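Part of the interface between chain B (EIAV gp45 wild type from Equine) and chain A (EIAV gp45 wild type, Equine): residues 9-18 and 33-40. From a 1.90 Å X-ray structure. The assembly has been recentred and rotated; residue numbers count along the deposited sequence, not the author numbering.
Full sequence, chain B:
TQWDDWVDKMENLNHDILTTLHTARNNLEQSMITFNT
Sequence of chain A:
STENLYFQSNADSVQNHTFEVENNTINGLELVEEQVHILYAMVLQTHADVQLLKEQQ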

ATOM      1  N   LYS B   9       2.782  19.350   3.012  1.00 17.79           N
ATOM      2  CA  LYS B   9       2.946  18.215   2.096  1.00 22.25           C
ATOM      3  C   LYS B   9       2.172  16.990   2.592  1.00 18.36           C
ATOM      4  O   LYS B   9       1.498  16.299   1.813  1.00 16.48           O
ATOM      5  CB  LYS B   9       4.434  17.892   1.913  1.00 21.21           C
ATOM      6  CG  LYS B   9       5.245  19.040   1.317  1.00 26.54           C
ATOM      7  CD  LYS B   9       6.748  18.706   1.222  1.00 28.93           C
ATOM      8  CE  LYS B   9       7.198  18.646  -0.190  1.00 35.84           C
ATOM      9  NZ  LYS B   9       8.653  18.936  -0.290  1.00 36.37           N
ATOM     10  N   MET B  10       2.257  16.737   3.895  1.00 14.51           N
ATOM     11  CA  MET B  10       1.527  15.629   4.501  1.00 18.38           C
ATOM     12  C   MET B  10       0.030  15.793   4.263  1.00 18.22           C
ATOM     13  O   MET B  10      -0.664  14.838   3.910  1.00 12.53           O
ATOM     14  CB  MET B  10       1.828  15.532   6.005  1.00 15.00           C
ATOM     15  CG  MET B  10       1.037  14.452   6.735  1.00 18.46           C
ATOM     16  SD  MET B  10       1.464  12.786   6.172  1.00 24.16           S
ATOM     17  CE  MET B  10       3.237  12.918   6.187  1.00  9.89           C
ATOM     18  N   GLU B  11      -0.469  17.010   4.434  1.00 17.35           N
ATOM     19  CA  GLU B  11      -1.904  17.229   4.290  1.00 20.17           C
ATOM     20  C   GLU B  11      -2.390  17.134   2.842  1.00 19.78           C
ATOM     21  O   GLU B  11      -3.482  16.612   2.568  1.00 17.82           O
ATOM     22  CB  GLU B  11      -2.314  18.535   4.972  1.00 22.33           C
ATOM     23  CG  GLU B  11      -2.235  18.399   6.492  1.00 27.45           C
ATOM     24  CD  GLU B  11      -2.586  19.670   7.231  1.00 29.99           C
ATOM     25  OE1 GLU B  11      -2.978  20.662   6.579  1.00 35.78           O
ATOM     26  OE2 GLU B  11      -2.462  19.668   8.471  1.00 42.18           O
ATOM     27  N   ASN B  12      -1.576  17.610   1.911  1.00 18.24           N
ATOM     28  CA  ASN B  12      -1.886  17.434   0.497  1.00 19.98           C
ATOM     29  C   ASN B  12      -1.875  15.963   0.090  1.00 21.07           C
ATOM     30  O   ASN B  12      -2.729  15.509  -0.678  1.00 18.75           O
ATOM     31  CB  ASN B  12      -0.914  18.235  -0.357  1.00 24.01           C
ATOM     32  CG  ASN B  12      -1.121  19.721  -0.215  1.00 30.76           C
ATOM     33  OD1 ASN B  12      -2.171  20.165   0.254  1.00 31.45           O
ATOM     34  ND2 ASN B  12      -0.128  20.501  -0.619  1.00 31.67           N
ATOM     35  N   LEU B  13      -0.904  15.220   0.612  1.00 16.99           N
ATOM     36  CA  LEU B  13      -0.841  13.778   0.399  1.00 16.17           C
ATOM     37  C   LEU B  13      -2.072  13.060   0.984  1.00 16.24           C
ATOM     38  O   LEU B  13      -2.589  12.118   0.383  1.00 14.96           O
ATOM     39  CB  LEU B  13       0.438  13.220   1.027  1.00 17.44           C
ATOM     40  CG  LEU B  13       1.643  12.831   0.155  1.00 20.70           C
ATOM     41  CD1 LEU B  13       1.450  13.131  -1.318  1.00 22.21           C
ATOM     42  CD2 LEU B  13       2.951  13.415   0.680  1.00 16.43           C
ATOM     43  N   ASN B  14      -2.516  13.482   2.168  1.00 15.11           N
ATOM     44  CA  ASN B  14      -3.755  12.956   2.750  1.00 17.62           C
ATOM     45  C   ASN B  14      -4.884  13.020   1.734  1.00 19.47           C
ATOM     46  O   ASN B  14      -5.587  12.029   1.490  1.00 16.46           O
ATOM     47  CB  ASN B  14      -4.174  13.737   4.005  1.00 15.54           C
ATOM     48  CG  ASN B  14      -3.359  13.376   5.230  1.00 15.95           C
ATOM     49  OD1 ASN B  14      -2.584  12.418   5.228  1.00 15.43           O
ATOM     50  ND2 ASN B  14      -3.550  14.139   6.304  1.00 19.20           N
ATOM     51  N   HIS B  15      -5.053  14.189   1.131  1.00 16.61           N
ATOM     52  CA  HIS B  15      -6.132  14.376   0.171  1.00 21.53           C
ATOM     53  C   HIS B  15      -5.940  13.498  -1.068  1.00 21.17           C
ATOM     54  O   HIS B  15      -6.886  12.847  -1.519  1.00 18.86           O
ATOM     55  CB  HIS B  15      -6.245  15.846  -0.228  1.00 27.58           C
ATOM     56  CG  HIS B  15      -7.251  16.100  -1.303  1.00 33.82           C
ATOM     57  ND1 HIS B  15      -8.611  15.979  -1.098  1.00 35.72           N
ATOM     58  CD2 HIS B  15      -7.097  16.464  -2.599  1.00 34.33           C
ATOM     59  CE1 HIS B  15      -9.248  16.260  -2.217  1.00 34.02           C
ATOM     60  NE2 HIS B  15      -8.355  16.559  -3.145  1.00 37.97           N
ATOM     61  N   ASP B  16      -4.720  13.482  -1.601  1.00 17.75           N
ATOM     62  CA  ASP B  16      -4.389  12.670  -2.771  1.00 18.05           C
ATOM     63  C   ASP B  16      -4.708  11.193  -2.541  1.00 16.62           C
ATOM     64  O   ASP B  16      -5.238  10.514  -3.420  1.00 16.10           O
ATOM     65  CB  ASP B  16      -2.899  12.776  -3.113  1.00 20.28           C
ATOM     66  CG  ASP B  16      -2.490  14.150  -3.624  1.00 22.90           C
ATOM     67  OD1 ASP B  16      -3.365  14.915  -4.067  1.00 24.11           O
ATOM     68  OD2 ASP B  16      -1.274  14.450  -3.589  1.00 26.88           O
ATOM     69  N   ILE B  17      -4.358  10.684  -1.367  1.00 13.89           N
ATOM     70  CA  ILE B  17      -4.564   9.263  -1.077  1.00 14.94           C
ATOM     71  C   ILE B  17      -6.051   8.943  -0.915  1.00 18.29           C
ATOM     72  O   ILE B  17      -6.535   7.911  -1.389  1.00 15.21           O
ATOM     73  CB  ILE B  17      -3.771   8.835   0.167  1.00 16.35           C
ATOM     74  CG1 ILE B  17      -2.287   8.847  -0.168  1.00 13.78           C
ATOM     75  CG2 ILE B  17      -4.186   7.456   0.621  1.00 16.51           C
ATOM     76  CD1 ILE B  17      -1.383   8.748   1.016  1.00 15.91           C
ATOM     77  N   LEU B  18      -6.779   9.840  -0.257  1.00 16.93           N
ATOM     78  CA  LEU B  18      -8.229   9.696  -0.126  1.00 18.38           C
ATOM     79  C   LEU B  18      -8.894   9.575  -1.487  1.00 15.12           C
ATOM     80  O   LEU B  18      -9.735   8.707  -1.703  1.00 19.34           O
ATOM     81  CB  LEU B  18      -8.823  10.898   0.617  1.00 19.30           C
ATOM     82  CG  LEU B  18      -9.011  10.763   2.124  1.00 26.38           C
ATOM     83  CD1 LEU B  18      -9.381  12.110   2.749  1.00 26.98           C
ATOM     84  CD2 LEU B  18     -10.085   9.740   2.396  1.00 22.81           C
TER
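Chain A, residues 33-40: EEQVHILY

Residues 33-40 of chain A form one continuous helical segment lying against the helix of chain B residues 9-18, and both helices extend beyond these stretches at each end. The two run nearly antiparallel, with a signed crossing angle of -159° and a closest axial approach of 9.9 Å, a spacing that leaves room for side chains to interleave. In register, Met10(B) CA and Gln35(A) CA are the nearest pair, 6.1 Å apart. Backbone i to i+4 hydrogen bonds hold chain A in shape, from His37(A) N to Glu33(A) O (3.0 Å) through Tyr40(A) N to Val36(A) O (2.8 Å). Together the stretches bury 402 Å².

Gln35(A) is the centre of the contact and has the largest covered area, 103 Å². Its side chain is a knob in a hole made by Met10(B), Leu13(B), Asn14(B) and Ile17(B), one turn of helix and the next. The CA-to-CB bond points sideways, so the reach comes from the rotamer: chi1 m (-67°) and chi2 t (-177°) extend the chain and carry the amide in among the four residues. On the way, Gln35(A) CG packs 3.6 Å from Leu13(B) CB. At the tip, Gln35(A) NE2 lies 3.6 Å from Met10(B) SD and 2.9 Å from Asn14(B) OD1, while Gln35(A) OE1 comes within 3.0 Å of Ile17(B) CD1, a tight approach of a polar atom to a methyl. Gln35(A) NE2 has a hydrogen bond elsewhere in the structure. The end of Asn14(B), chi1 m (-77°), likewise comes nearer than its sideways CA-to-CB bond suggests.

One turn further along chain A, Ile38(A) points toward chain B in the m,t conformation (chi1 -64°, chi2 167°). This places Ile38(A) CD1 3.6 Å from Leu13(B) CD2 and 3.7 Å from Lys9(B) CB, and Ile38(A) CG2 lies 3.8 Å from Met10(B) CE. Lys9(B) thus contributes the base of its side chain; its end leads away and the residue stays exposed. Met10(B) starts sideways; chi1 t (176°) extends the chain, and chi2 p (65°) and chi3 p (46°) then bend it so that its end comes nearer chain A. The fold brings SD beside Gln35(A) and directs CE to Ile38(A) and to Leu39(A), with Leu39(A) CG 4.2 Å from Met10(B) CE. Leu39(A), m,t, also leaves its backbone sideways, and its end comes nearer.

Leu13(B) points toward chain A but keeps chi1 (-104°) and chi2 (3°) outside the usual wells. In this conformation its two methyls are spread along the partner helix, Leu13(B) CD2 against Ile38(A) CD1 and Leu13(B) CD1 3.8 Å from Glu34(A) OE1. Glu34(A), extended with chi1 m (-65°) and chi2 t (-178°), therefore lays its carboxylate beside a leucine methyl. Val36(A) points away and His37(A) sideways, and neither touches the chain B stretch; Glu33(A) and Tyr40(A), at the two ends of the segment, are out of reach.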

ATOM      1  N   GLU A  33       4.161   5.988   0.503  1.00 10.51           N
ATOM      2  CA  GLU A  33       5.619   6.008   0.649  1.00 14.65           C
ATOM      3  C   GLU A  33       6.184   7.428   0.745  1.00 13.58           C
ATOM      4  O   GLU A  33       7.154   7.662   1.465  1.00 13.43           O
ATOM      5  CB  GLU A  33       6.303   5.233  -0.484  1.00 14.42           C
ATOM      6  CG  GLU A  33       7.839   5.182  -0.390  1.00 15.87           C
ATOM      7  CD  GLU A  33       8.347   4.378   0.814  1.00 15.97           C
ATOM      8  OE1 GLU A  33       7.524   3.856   1.599  1.00 11.68           O
ATOM      9  OE2 GLU A  33       9.580   4.260   0.967  1.00 17.22           O
ATOM     10  N   GLU A  34       5.579   8.376   0.036  1.00 13.85           N
ATOM     11  CA  GLU A  34       6.014   9.771   0.148  1.00 12.84           C
ATOM     12  C   GLU A  34       5.702  10.311   1.542  1.00 14.61           C
ATOM     13  O   GLU A  34       6.490  11.072   2.110  1.00 11.92           O
ATOM     14  CB  GLU A  34       5.371  10.650  -0.929  1.00 15.18           C
ATOM     15  CG  GLU A  34       5.801  10.290  -2.351  1.00 19.06           C
ATOM     16  CD  GLU A  34       5.190  11.200  -3.402  1.00 33.55           C
ATOM     17  OE1 GLU A  34       4.770  12.326  -3.050  1.00 34.11           O
ATOM     18  OE2 GLU A  34       5.124  10.788  -4.587  1.00 34.86           O
ATOM     19  N   GLN A  35       4.552   9.918   2.083  1.00 13.05           N
ATOM     20  CA  GLN A  35       4.216  10.254   3.462  1.00 10.67           C
ATOM     21  C   GLN A  35       5.229   9.654   4.440  1.00 12.42           C
ATOM     22  O   GLN A  35       5.604  10.303   5.404  1.00 11.94           O
ATOM     23  CB  GLN A  35       2.817   9.774   3.818  1.00 13.26           C
ATOM     24  CG  GLN A  35       1.709  10.486   3.079  1.00 12.42           C
ATOM     25  CD  GLN A  35       0.373   9.992   3.536  1.00 14.58           C
ATOM     26  OE1 GLN A  35       0.171   8.796   3.631  1.00 16.42           O
ATOM     27  NE2 GLN A  35      -0.531  10.899   3.859  1.00 13.68           N
ATOM     28  N   VAL A  36       5.652   8.416   4.193  1.00 12.38           N
ATOM     29  CA  VAL A  36       6.641   7.759   5.051  1.00 13.82           C
ATOM     30  C   VAL A  36       7.931   8.578   5.078  1.00 13.84           C
ATOM     31  O   VAL A  36       8.518   8.805   6.151  1.00 12.02           O
ATOM     32  CB  VAL A  36       6.936   6.297   4.586  1.00 13.32           C
ATOM     33  CG1 VAL A  36       8.208   5.766   5.243  1.00 15.20           C
ATOM     34  CG2 VAL A  36       5.738   5.371   4.887  1.00 13.89           C
ATOM     35  N   HIS A  37       8.366   9.031   3.903  1.00 14.16           N
ATOM     36  CA  HIS A  37       9.579   9.849   3.791  1.00 14.93           C
ATOM     37  C   HIS A  37       9.477  11.123   4.642  1.00 16.81           C
ATOM     38  O   HIS A  37      10.449  11.542   5.279  1.00 13.93           O
ATOM     39  CB  HIS A  37       9.843  10.262   2.335  1.00 16.66           C
ATOM     40  CG  HIS A  37      10.131   9.122   1.407  1.00 15.28           C
ATOM     41  ND1 HIS A  37      10.563   7.889   1.839  1.00 13.36           N
ATOM     42  CD2 HIS A  37      10.052   9.039   0.055  1.00 18.64           C
ATOM     43  CE1 HIS A  37      10.738   7.095   0.801  1.00 18.31           C
ATOM     44  NE2 HIS A  37      10.429   7.764  -0.297  1.00 16.54           N
ATOM     45  N   ILE A  38       8.310  11.759   4.616  1.00 13.47           N
ATOM     46  CA  ILE A  38       8.089  12.982   5.383  1.00 14.04           C
ATOM     47  C   ILE A  38       8.112  12.698   6.881  1.00 14.09           C
ATOM     48  O   ILE A  38       8.768  13.404   7.628  1.00 13.98           O
ATOM     49  CB  ILE A  38       6.764  13.668   5.003  1.00 14.74           C
ATOM     50  CG1 ILE A  38       6.817  14.134   3.546  1.00 16.16           C
ATOM     51  CG2 ILE A  38       6.480  14.826   5.928  1.00 15.28           C
ATOM     52  CD1 ILE A  38       5.467  14.540   3.001  1.00 19.09           C
ATOM     53  N   LEU A  39       7.401  11.663   7.314  1.00 13.45           N
ATOM     54  CA  LEU A  39       7.415  11.284   8.732  1.00 13.72           C
ATOM     55  C   LEU A  39       8.837  10.988   9.184  1.00 14.29           C
ATOM     56  O   LEU A  39       9.250  11.379  10.284  1.00 10.88           O
ATOM     57  CB  LEU A  39       6.539  10.056   8.967  1.00 12.21           C
ATOM     58  CG  LEU A  39       5.039  10.337   8.914  1.00 15.40           C
ATOM     59  CD1 LEU A  39       4.258   9.031   8.874  1.00 13.37           C
ATOM     60  CD2 LEU A  39       4.635  11.153  10.143  1.00 15.44           C
ATOM     61  N   TYR A  40       9.581  10.295   8.326  1.00 11.79           N
ATOM     62  CA  TYR A  40      10.948   9.894   8.640  1.00 11.97           C
ATOM     63  C   TYR A  40      11.819  11.127   8.894  1.00 14.38           C
ATOM     64  O   TYR A  40      12.548  11.188   9.886  1.00 14.18           O
ATOM     65  CB  TYR A  40      11.495   9.023   7.500  1.00 15.10           C
ATOM     66  CG  TYR A  40      12.928   8.540   7.648  1.00 13.16           C
ATOM     67  CD1 TYR A  40      13.373   7.934   8.814  1.00 13.85           C
ATOM     68  CD2 TYR A  40      13.816   8.638   6.584  1.00 18.23           C
ATOM     69  CE1 TYR A  40      14.693   7.468   8.925  1.00 14.01           C
ATOM     70  CE2 TYR A  40      15.118   8.191   6.688  1.00 18.31           C
ATOM     71  CZ  TYR A  40      15.547   7.601   7.851  1.00 18.76           C
ATOM     72  OH  TYR A  40      16.846   7.161   7.921  1.00 20.20           O
TER